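Long-range contacts in DUF5642 domain-containing protein (Mycobacterium smegmatis, PDB 4TMD), which is of unknown function, though its sequence family belongs to the clan of Mog1p- and PsbP-like proteins: residues I31-Q39 with G58-M69; I123-I134 with G146-F155. All coordinates share one frame; numbering follows the deposited sequence.

In the fold
From the N terminus, the chain runs out along edge strand 22-30 of a large antiparallel sheet into the short helix 33-36. Contact 1 then closes a loop holding strand 46-48 and helix 53-56, as residues 58-69 pass the helix and enter strand 67-76, the sheet neighbour of 22-30. The chain later reaches the middle of the sheet, where contact 2 zips strands 127-137 and 145-155 into a hairpin whose turn is partly unmodelled. The two loops follow in series, neither nesting nor crossing. They meet in space where P38 packs on R133 and N150, so contact 1 lies over the face of the sheet that carries these two residues.

Contact 1. Residues I31-Q39 with G58-M69; sequences IDPKLLSPQ and GQQFPPGLQGNM
The hydroxyl of S37 donates to P33 O and receives a weak bond from F61 N, 3.5 Å from S37 OG. P33 O also takes S37 N, the two donors coming from opposite faces of its carbonyl plane. This grip finishes helix 33-36, a single turn weakly capped by D32 and laid, with the loop before G67, over one face of the antiparallel sheet, which the chain enters at G67. Beneath it, L36 CB sits over one face of the F61 ring in a CH-pi contact, 3.8 Å from the centroid, while S37 OG stands at the ring edge. Buried F61 continues down to I161 of strand 158-166, where a large apolar ring fits. P33 CB and P38 CD rest against F61 O and Q59 O. Ahead of the helix, I31 N donates to G67 O at 2.8 Å, continuing the pairing of strands 22-30 and 67-76. I31 CD1 reaches L65 CB (3.9 Å), and I31 CG2 lies on G67, where a side chain would jam against the preceding carbonyl. M69 bends at chi3 (73°) to meet L36 tip to tip, M69 CE a tight 3.5 Å from L36 CG. That methyl lies 3.1 Å from D32 N, a buried amide with no polar partner in the model.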
loop_
_atom_site.group_PDB
_atom_site.type_symbol
_atom_site.label_atom_id
_atom_site.label_comp_id
_atom_site.label_asym_id
_atom_site.label_seq_id
_atom_site.Cartn_x
_atom_site.Cartn_y
_atom_site.Cartn_z
ATOM N N ILE A 31 14.367 -6.321 3.756
ATOM C CA ILE A 31 13.272 -5.376 3.941
ATOM C C ILE A 31 13.756 -4.046 4.492
ATOM O O ILE A 31 14.740 -3.979 5.220
ATOM C CB ILE A 31 12.180 -5.892 4.910
ATOM C CG1 ILE A 31 12.802 -6.291 6.245
ATOM C CG2 ILE A 31 11.371 -7.019 4.301
ATOM C CD1 ILE A 31 11.816 -6.243 7.395
ATOM N N ASP A 32 13.032 -2.993 4.135
ATOM C CA ASP A 32 13.217 -1.662 4.693
ATOM C C ASP A 32 11.844 -1.138 5.095
ATOM O O ASP A 32 11.115 -0.601 4.258
ATOM C CB ASP A 32 13.896 -0.728 3.680
ATOM C CG ASP A 32 13.948 0.721 4.153
ATOM O OD1 ASP A 32 13.894 0.968 5.375
ATOM O OD2 ASP A 32 14.046 1.620 3.294
ATOM N N PRO A 33 11.475 -1.321 6.374
ATOM C CA PRO A 33 10.161 -0.935 6.910
ATOM C C PRO A 33 9.744 0.498 6.584
ATOM O O PRO A 33 8.549 0.778 6.513
ATOM C CB PRO A 33 10.342 -1.112 8.420
ATOM C CG PRO A 33 11.316 -2.233 8.530
ATOM C CD PRO A 33 12.269 -2.076 7.361
ATOM N N LYS A 34 10.708 1.389 6.380
ATOM C CA LYS A 34 10.389 2.777 6.060
ATOM C C LYS A 34 9.841 2.922 4.639
ATOM O O LYS A 34 9.021 3.798 4.370
ATOM C CB LYS A 34 11.622 3.664 6.244
ATOM C CG LYS A 34 12.124 3.737 7.678
ATOM C CD LYS A 34 13.298 4.692 7.798
ATOM C CE LYS A 34 13.756 4.833 9.237
ATOM N NZ LYS A 34 14.778 5.911 9.382
ATOM N N LEU A 35 10.295 2.061 3.736
ATOM C CA LEU A 35 9.828 2.078 2.352
ATOM C C LEU A 35 8.442 1.448 2.256
ATOM O O LEU A 35 7.673 1.725 1.330
ATOM C CB LEU A 35 10.820 1.336 1.447
ATOM C CG LEU A 35 10.838 1.587 -0.067
ATOM C CD1 LEU A 35 12.197 1.202 -0.629
ATOM C CD2 LEU A 35 9.743 0.826 -0.803
ATOM N N LEU A 36 8.124 0.605 3.231
ATOM C CA LEU A 36 6.913 -0.203 3.176
ATOM C C LEU A 36 5.707 0.491 3.804
ATOM O O LEU A 36 4.604 0.436 3.261
ATOM C CB LEU A 36 7.167 -1.546 3.854
ATOM C CG LEU A 36 8.143 -2.441 3.088
ATOM C CD1 LEU A 36 8.548 -3.670 3.895
ATOM C CD2 LEU A 36 7.544 -2.861 1.746
ATOM N N SER A 37 5.930 1.142 4.943
ATOM C CA SER A 37 4.869 1.832 5.674
ATOM C C SER A 37 4.549 3.187 5.046
ATOM O O SER A 37 5.415 3.794 4.415
ATOM C CB SER A 37 5.278 2.028 7.137
ATOM O OG SER A 37 5.876 0.860 7.669
ATOM N N PRO A 38 3.305 3.670 5.219
ATOM C CA PRO A 38 2.981 5.030 4.777
ATOM C C PRO A 38 3.899 6.031 5.473
ATOM O O PRO A 38 4.397 5.717 6.549
ATOM C CB PRO A 38 1.522 5.213 5.218
ATOM C CG PRO A 38 0.979 3.817 5.304
ATOM C CD PRO A 38 2.133 2.983 5.793
ATOM N N GLN A 39 4.139 7.193 4.875
ATOM C CA GLN A 39 5.064 8.139 5.484
ATOM C C GLN A 39 4.533 8.587 6.847
ATOM O O GLN A 39 3.329 8.729 7.046
ATOM C CB GLN A 39 5.316 9.337 4.562
ATOM C CG GLN A 39 4.169 10.323 4.422
ATOM C CD GLN A 39 4.503 11.456 3.461
ATOM O OE1 GLN A 39 5.508 11.402 2.749
ATOM N NE2 GLN A 39 3.660 12.488 3.437
ATOM N N GLY A 58 -1.580 3.679 9.282
ATOM C CA GLY A 58 -1.659 2.682 8.232
ATOM C C GLY A 58 -0.763 1.502 8.556
ATOM O O GLY A 58 -0.237 1.404 9.664
ATOM N N GLN A 59 -0.567 0.620 7.579
ATOM C CA GLN A 59 0.128 -0.639 7.816
ATOM C C GLN A 59 1.581 -0.442 8.233
ATOM O O GLN A 59 2.406 0.065 7.466
ATOM C CB GLN A 59 0.082 -1.521 6.574
ATOM C CG GLN A 59 0.794 -2.853 6.780
ATOM C CD GLN A 59 0.123 -3.700 7.855
ATOM O OE1 GLN A 59 -1.092 -3.936 7.816
ATOM N NE2 GLN A 59 0.910 -4.149 8.830
ATOM N N GLN A 60 1.888 -0.876 9.451
ATOM C CA GLN A 60 3.235 -0.747 9.992
ATOM C C GLN A 60 4.066 -2.023 9.864
ATOM O O GLN A 60 3.538 -3.132 9.850
ATOM C CB GLN A 60 3.164 -0.325 11.465
ATOM C CG GLN A 60 2.599 1.072 11.668
ATOM C CD GLN A 60 3.390 2.130 10.912
ATOM O OE1 GLN A 60 4.589 2.308 11.141
ATOM N NE2 GLN A 60 2.725 2.824 9.992
ATOM N N PHE A 61 5.377 -1.845 9.768
ATOM C CA PHE A 61 6.313 -2.953 9.828
ATOM C C PHE A 61 7.274 -2.720 10.987
ATOM O O PHE A 61 8.169 -1.873 10.888
ATOM C CB PHE A 61 7.076 -3.097 8.513
ATOM C CG PHE A 61 6.205 -3.467 7.349
ATOM C CD1 PHE A 61 5.384 -2.524 6.751
ATOM C CD2 PHE A 61 6.208 -4.759 6.852
ATOM C CE1 PHE A 61 4.582 -2.864 5.685
ATOM C CE2 PHE A 61 5.413 -5.106 5.782
ATOM C CZ PHE A 61 4.597 -4.159 5.197
ATOM N N PRO A 62 7.077 -3.458 12.095
ATOM C CA PRO A 62 7.921 -3.371 13.294
ATOM C C PRO A 62 9.412 -3.416 12.955
ATOM O O PRO A 62 9.815 -4.150 12.051
ATOM C CB PRO A 62 7.499 -4.596 14.121
ATOM C CG PRO A 62 6.638 -5.431 13.209
ATOM C CD PRO A 62 6.029 -4.481 12.238
ATOM N N PRO A 63 10.222 -2.613 13.661
ATOM C CA PRO A 63 11.650 -2.447 13.346
ATOM C C PRO A 63 12.503 -3.704 13.556
ATOM O O PRO A 63 13.652 -3.722 13.124
ATOM C CB PRO A 63 12.089 -1.328 14.299
ATOM C CG PRO A 63 11.048 -1.291 15.376
ATOM C CD PRO A 63 9.775 -1.714 14.738
ATOM N N GLY A 64 11.955 -4.735 14.193
ATOM C CA GLY A 64 12.707 -5.961 14.420
ATOM C C GLY A 64 12.576 -7.049 13.355
ATOM O O GLY A 64 13.405 -7.963 13.287
ATOM N N LEU A 65 11.534 -6.961 12.530
ATOM C CA LEU A 65 11.272 -7.954 11.488
ATOM C C LEU A 65 12.464 -8.213 10.581
ATOM O O LEU A 65 13.140 -7.288 10.127
ATOM C CB LEU A 65 10.098 -7.518 10.609
ATOM C CG LEU A 65 8.651 -7.813 10.993
ATOM C CD1 LEU A 65 7.765 -7.374 9.846
ATOM C CD2 LEU A 65 8.427 -9.278 11.315
ATOM N N GLN A 66 12.703 -9.481 10.287
ATOM C CA GLN A 66 13.638 -9.820 9.236
ATOM C C GLN A 66 12.856 -10.325 8.032
ATOM O O GLN A 66 11.784 -10.924 8.173
ATOM C CB GLN A 66 14.637 -10.857 9.720
ATOM C CG GLN A 66 15.112 -10.585 11.130
ATOM C CD GLN A 66 16.200 -11.535 11.557
ATOM O OE1 GLN A 66 17.280 -11.567 10.957
ATOM N NE2 GLN A 66 15.924 -12.327 12.597
ATOM N N GLY A 67 13.383 -10.064 6.846
ATOM C CA GLY A 67 12.733 -10.517 5.636
ATOM C C GLY A 67 13.239 -9.823 4.388
ATOM O O GLY A 67 14.166 -9.014 4.432
ATOM N N ASN A 68 12.604 -10.149 3.270
ATOM C CA ASN A 68 12.987 -9.643 1.968
ATOM C C ASN A 68 11.775 -9.025 1.274
ATOM O O ASN A 68 10.632 -9.337 1.616
ATOM C CB ASN A 68 13.581 -10.767 1.118
ATOM C CG ASN A 68 14.857 -11.340 1.719
ATOM O OD1 ASN A 68 15.745 -10.597 2.128
ATOM N ND2 ASN A 68 14.945 -12.662 1.785
ATOM N N MET A 69 12.043 -8.146 0.310
ATOM C CA MET A 69 11.009 -7.479 -0.476
ATOM C C MET A 69 11.429 -7.432 -1.929
ATOM O O MET A 69 12.615 -7.394 -2.238
ATOM C CB MET A 69 10.766 -6.057 0.038
ATOM C CG MET A 69 12.048 -5.268 0.087
ATOM S SD MET A 69 11.865 -3.484 0.004
ATOM C CE MET A 69 11.227 -3.089 1.600
#

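Contact 2. Residues I123-I134 with G146-F155; sequences IDDARTVGTHRI and GELYNYVASF
The H132 and Y149 rings lie almost flat on each other, planes 6° apart and centroids 4.0 Å apart, in an offset stack. They form a non-hydrogen-bonded pair of an antiparallel beta hairpin, in which strands 127-134 and 146-155 run side by side near the middle of the sheet. Offset places H132 CD2 over the rim of the tyrosine ring and Y149 OH over the imidazole, whose opposite face meets I134 CG1. With H132 CG anti to the backbone N (chi1 180°), the ring leans across the neighbouring strand to E147, itself fully extended. There H132 NE2 donates to E147 OE1 at 2.6 Å, in a bond that is short but bent (139° at the hydrogen), coming from the anti side and above the carboxylate plane. At the imidazole edge, L148 O lies 3.3 Å from H132 CD2. Farther along the same face, G130 presents a bare CA, so the Y151 ring can rest obliquely with its CD1 3.7 Å away; this tyrosine packs beneath helix 179-194. On the other face of the sheet, R133 and L148 run alongside one another and point the same way, R133 CD 3.7 Å from L148 CD1. The aliphatic part of the arginine thus packs as a hydrocarbon, while R133 NH1 donates to A56 O. The side chain of N150, whose OD1 is hydrogen-bonded to T163 OG1, passes obliquely over T131, and a water donates to both V129 O and N150 O. Paired backbone bonds, such as S154 N to R127 O at 2.8 Å, set this register. Stack and NE2 bond together limit turning of the imidazole about CB-CG, and a carboxylate at NE2 would probably favour the tautomer protonated there.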
loop_
_atom_site.group_PDB
_atom_site.type_symbol
_atom_site.label_atom_id
_atom_site.label_comp_id
_atom_site.label_asym_id
_atom_site.label_seq_id
_atom_site.Cartn_x
_atom_site.Cartn_y
_atom_site.Cartn_z
ATOM N N ILE A 123 -9.690 -12.334 -1.382
ATOM C CA ILE A 123 -8.636 -13.202 -1.881
ATOM C C ILE A 123 -8.586 -14.469 -1.035
ATOM O O ILE A 123 -8.473 -14.396 0.185
ATOM C CB ILE A 123 -7.252 -12.519 -1.860
ATOM C CG1 ILE A 123 -7.222 -11.328 -2.822
ATOM C CG2 ILE A 123 -6.150 -13.544 -2.238
ATOM C CD1 ILE A 123 -5.878 -10.608 -2.863
ATOM N N ASP A 124 -8.673 -15.622 -1.689
ATOM C CA ASP A 124 -8.706 -16.906 -0.982
ATOM C C ASP A 124 -7.551 -17.079 -0.010
ATOM O O ASP A 124 -6.377 -16.897 -0.372
ATOM C CB ASP A 124 -8.712 -18.063 -1.977
ATOM C CG ASP A 124 -10.014 -18.147 -2.761
ATOM O OD1 ASP A 124 -11.049 -17.663 -2.249
ATOM O OD2 ASP A 124 -10.003 -18.693 -3.889
ATOM N N ASP A 125 -7.903 -17.418 1.228
ATOM C CA ASP A 125 -6.937 -17.691 2.281
ATOM C C ASP A 125 -6.001 -16.516 2.517
ATOM O O ASP A 125 -4.814 -16.696 2.782
ATOM C CB ASP A 125 -6.131 -18.941 1.944
ATOM C CG ASP A 125 -7.004 -20.164 1.804
ATOM O OD1 ASP A 125 -7.826 -20.410 2.722
ATOM O OD2 ASP A 125 -6.881 -20.860 0.771
ATOM N N ALA A 126 -6.541 -15.313 2.400
ATOM C CA ALA A 126 -5.783 -14.107 2.684
ATOM C C ALA A 126 -6.718 -13.121 3.349
ATOM O O ALA A 126 -7.934 -13.196 3.166
ATOM C CB ALA A 126 -5.177 -13.513 1.395
ATOM N N ARG A 127 -6.166 -12.230 4.164
ATOM C CA ARG A 127 -6.942 -11.106 4.663
ATOM C C ARG A 127 -6.539 -9.902 3.840
ATOM O O ARG A 127 -5.353 -9.710 3.553
ATOM C CB ARG A 127 -6.695 -10.854 6.156
ATOM C CG ARG A 127 -7.413 -11.829 7.098
ATOM C CD ARG A 127 -6.909 -11.637 8.517
ATOM N NE ARG A 127 -5.471 -11.900 8.578
ATOM C CZ ARG A 127 -4.660 -11.506 9.558
ATOM N NH1 ARG A 127 -5.130 -10.807 10.592
ATOM N NH2 ARG A 127 -3.369 -11.815 9.492
ATOM N N THR A 128 -7.515 -9.104 3.444
ATOM C CA THR A 128 -7.217 -7.912 2.670
ATOM C C THR A 128 -7.838 -6.679 3.300
ATOM O O THR A 128 -8.942 -6.719 3.855
ATOM C CB THR A 128 -7.695 -8.047 1.222
ATOM O OG1 THR A 128 -9.103 -8.294 1.214
ATOM C CG2 THR A 128 -6.975 -9.204 0.521
ATOM N N VAL A 129 -7.108 -5.582 3.205
ATOM C CA VAL A 129 -7.532 -4.304 3.772
ATOM C C VAL A 129 -7.210 -3.212 2.753
ATOM O O VAL A 129 -6.114 -3.201 2.191
ATOM C CB VAL A 129 -6.819 -3.999 5.107
ATOM C CG1 VAL A 129 -7.272 -2.629 5.648
ATOM C CG2 VAL A 129 -7.086 -5.097 6.128
ATOM N N GLY A 130 -8.152 -2.315 2.492
ATOM C CA GLY A 130 -7.897 -1.218 1.564
ATOM C C GLY A 130 -8.037 0.096 2.303
ATOM O O GLY A 130 -8.917 0.206 3.150
ATOM N N THR A 131 -7.164 1.075 2.046
ATOM C CA THR A 131 -7.412 2.404 2.610
ATOM C C THR A 131 -7.153 3.503 1.598
ATOM O O THR A 131 -6.492 3.306 0.577
ATOM C CB THR A 131 -6.557 2.719 3.892
ATOM O OG1 THR A 131 -5.160 2.603 3.603
ATOM C CG2 THR A 131 -6.920 1.797 5.054
ATOM N N HIS A 132 -7.712 4.666 1.911
ATOM C CA HIS A 132 -7.571 5.861 1.113
ATOM C C HIS A 132 -7.020 6.940 2.037
ATOM O O HIS A 132 -7.664 7.323 3.014
ATOM C CB HIS A 132 -8.921 6.259 0.530
ATOM C CG HIS A 132 -8.891 7.493 -0.315
ATOM N ND1 HIS A 132 -10.025 8.240 -0.575
ATOM C CD2 HIS A 132 -7.886 8.095 -0.995
ATOM C CE1 HIS A 132 -9.714 9.251 -1.360
ATOM N NE2 HIS A 132 -8.423 9.189 -1.635
ATOM N N ARG A 133 -5.811 7.386 1.756
ATOM C CA ARG A 133 -5.182 8.447 2.525
ATOM C C ARG A 133 -5.248 9.763 1.747
ATOM O O ARG A 133 -4.819 9.833 0.591
ATOM C CB ARG A 133 -3.727 8.087 2.844
ATOM C CG ARG A 133 -3.550 6.702 3.488
ATOM C CD ARG A 133 -2.064 6.347 3.760
ATOM N NE ARG A 133 -1.458 7.252 4.736
ATOM C CZ ARG A 133 -1.579 7.125 6.057
ATOM N NH1 ARG A 133 -2.274 6.118 6.583
ATOM N NH2 ARG A 133 -0.995 8.005 6.856
ATOM N N ILE A 134 -5.787 10.802 2.375
ATOM C CA ILE A 134 -5.801 12.142 1.772
ATOM C C ILE A 134 -5.091 13.098 2.707
ATOM O O ILE A 134 -5.641 13.449 3.748
ATOM C CB ILE A 134 -7.221 12.645 1.520
ATOM C CG1 ILE A 134 -8.018 11.603 0.743
ATOM C CG2 ILE A 134 -7.200 13.954 0.747
ATOM C CD1 ILE A 134 -9.401 11.375 1.313
ATOM N N GLY A 146 -1.945 15.598 -0.923
ATOM C CA GLY A 146 -1.323 14.397 -1.454
ATOM C C GLY A 146 -2.206 13.193 -1.151
ATOM O O GLY A 146 -2.614 12.974 -0.006
ATOM N N GLU A 147 -2.502 12.405 -2.177
ATOM C CA GLU A 147 -3.518 11.366 -2.068
ATOM C C GLU A 147 -2.991 9.997 -2.504
ATOM O O GLU A 147 -2.212 9.914 -3.450
ATOM C CB GLU A 147 -4.728 11.773 -2.910
ATOM C CG GLU A 147 -5.846 10.777 -2.971
ATOM C CD GLU A 147 -7.039 11.319 -3.737
ATOM O OE1 GLU A 147 -8.098 10.669 -3.741
ATOM O OE2 GLU A 147 -6.917 12.405 -4.335
ATOM N N LEU A 148 -3.399 8.933 -1.808
ATOM C CA LEU A 148 -3.097 7.577 -2.283
ATOM C C LEU A 148 -4.106 6.537 -1.815
ATOM O O LEU A 148 -4.858 6.754 -0.856
ATOM C CB LEU A 148 -1.678 7.156 -1.859
ATOM C CG LEU A 148 -1.270 6.959 -0.395
ATOM C CD1 LEU A 148 -1.727 5.618 0.144
ATOM C CD2 LEU A 148 0.236 7.093 -0.232
ATOM N N TYR A 149 -4.119 5.414 -2.527
ATOM C CA TYR A 149 -4.838 4.225 -2.120
ATOM C C TYR A 149 -3.823 3.131 -1.807
ATOM O O TYR A 149 -2.797 3.015 -2.485
ATOM C CB TYR A 149 -5.809 3.778 -3.202
ATOM C CG TYR A 149 -6.989 4.695 -3.365
ATOM C CD1 TYR A 149 -8.210 4.388 -2.783
ATOM C CD2 TYR A 149 -6.893 5.880 -4.102
ATOM C CE1 TYR A 149 -9.300 5.217 -2.935
ATOM C CE2 TYR A 149 -7.998 6.721 -4.257
ATOM C CZ TYR A 149 -9.190 6.380 -3.666
ATOM O OH TYR A 149 -10.300 7.188 -3.807
ATOM N N ASN A 150 -4.104 2.373 -0.749
ATOM C CA ASN A 150 -3.261 1.284 -0.269
ATOM C C ASN A 150 -4.096 0.023 -0.210
ATOM O O ASN A 150 -5.180 0.045 0.367
ATOM C CB ASN A 150 -2.735 1.564 1.143
ATOM C CG ASN A 150 -1.335 2.086 1.158
ATOM O OD1 ASN A 150 -0.484 1.649 0.383
ATOM N ND2 ASN A 150 -1.070 3.025 2.056
ATOM N N TYR A 151 -3.598 -1.077 -0.755
ATOM C CA TYR A 151 -4.300 -2.348 -0.609
ATOM C C TYR A 151 -3.286 -3.344 -0.110
ATOM O O TYR A 151 -2.196 -3.470 -0.659
ATOM C CB TYR A 151 -4.944 -2.808 -1.917
ATOM C CG TYR A 151 -5.937 -1.795 -2.427
ATOM C CD1 TYR A 151 -7.271 -1.860 -2.049
ATOM C CD2 TYR A 151 -5.534 -0.746 -3.253
ATOM C CE1 TYR A 151 -8.183 -0.911 -2.485
ATOM C CE2 TYR A 151 -6.449 0.208 -3.700
ATOM C CZ TYR A 151 -7.764 0.115 -3.316
ATOM O OH TYR A 151 -8.677 1.056 -3.750
ATOM N N VAL A 152 -3.655 -4.033 0.958
ATOM C CA VAL A 152 -2.765 -4.948 1.633
ATOM C C VAL A 152 -3.362 -6.345 1.641
ATOM O O VAL A 152 -4.531 -6.501 1.998
ATOM C CB VAL A 152 -2.536 -4.491 3.089
ATOM C CG1 VAL A 152 -1.759 -5.563 3.880
ATOM C CG2 VAL A 152 -1.822 -3.165 3.120
ATOM N N ALA A 153 -2.577 -7.349 1.257
ATOM C CA ALA A 153 -3.006 -8.738 1.407
ATOM C C ALA A 153 -2.027 -9.485 2.282
ATOM O O ALA A 153 -0.827 -9.447 2.039
ATOM C CB ALA A 153 -3.132 -9.426 0.056
ATOM N N SER A 154 -2.553 -10.167 3.296
ATOM C CA SER A 154 -1.752 -10.906 4.259
ATOM C C SER A 154 -2.070 -12.397 4.208
ATOM O O SER A 154 -3.229 -12.777 4.314
ATOM C CB SER A 154 -2.027 -10.385 5.672
ATOM O OG SER A 154 -1.493 -11.262 6.644
ATOM N N PHE A 155 -1.051 -13.232 4.043
ATOM C CA PHE A 155 -1.235 -14.674 4.147
ATOM C C PHE A 155 0.062 -15.284 4.630
ATOM O O PHE A 155 1.129 -14.989 4.104
ATOM C CB PHE A 155 -1.684 -15.299 2.809
ATOM C CG PHE A 155 -0.784 -14.988 1.654
ATOM C CD1 PHE A 155 -0.855 -13.763 1.008
ATOM C CD2 PHE A 155 0.127 -15.929 1.198
ATOM C CE1 PHE A 155 -0.028 -13.470 -0.064
ATOM C CE2 PHE A 155 0.958 -15.642 0.124
ATOM C CZ PHE A 155 0.877 -14.414 -0.512
HETATM O O HOH W 1 -4.666 -0.660 3.245
#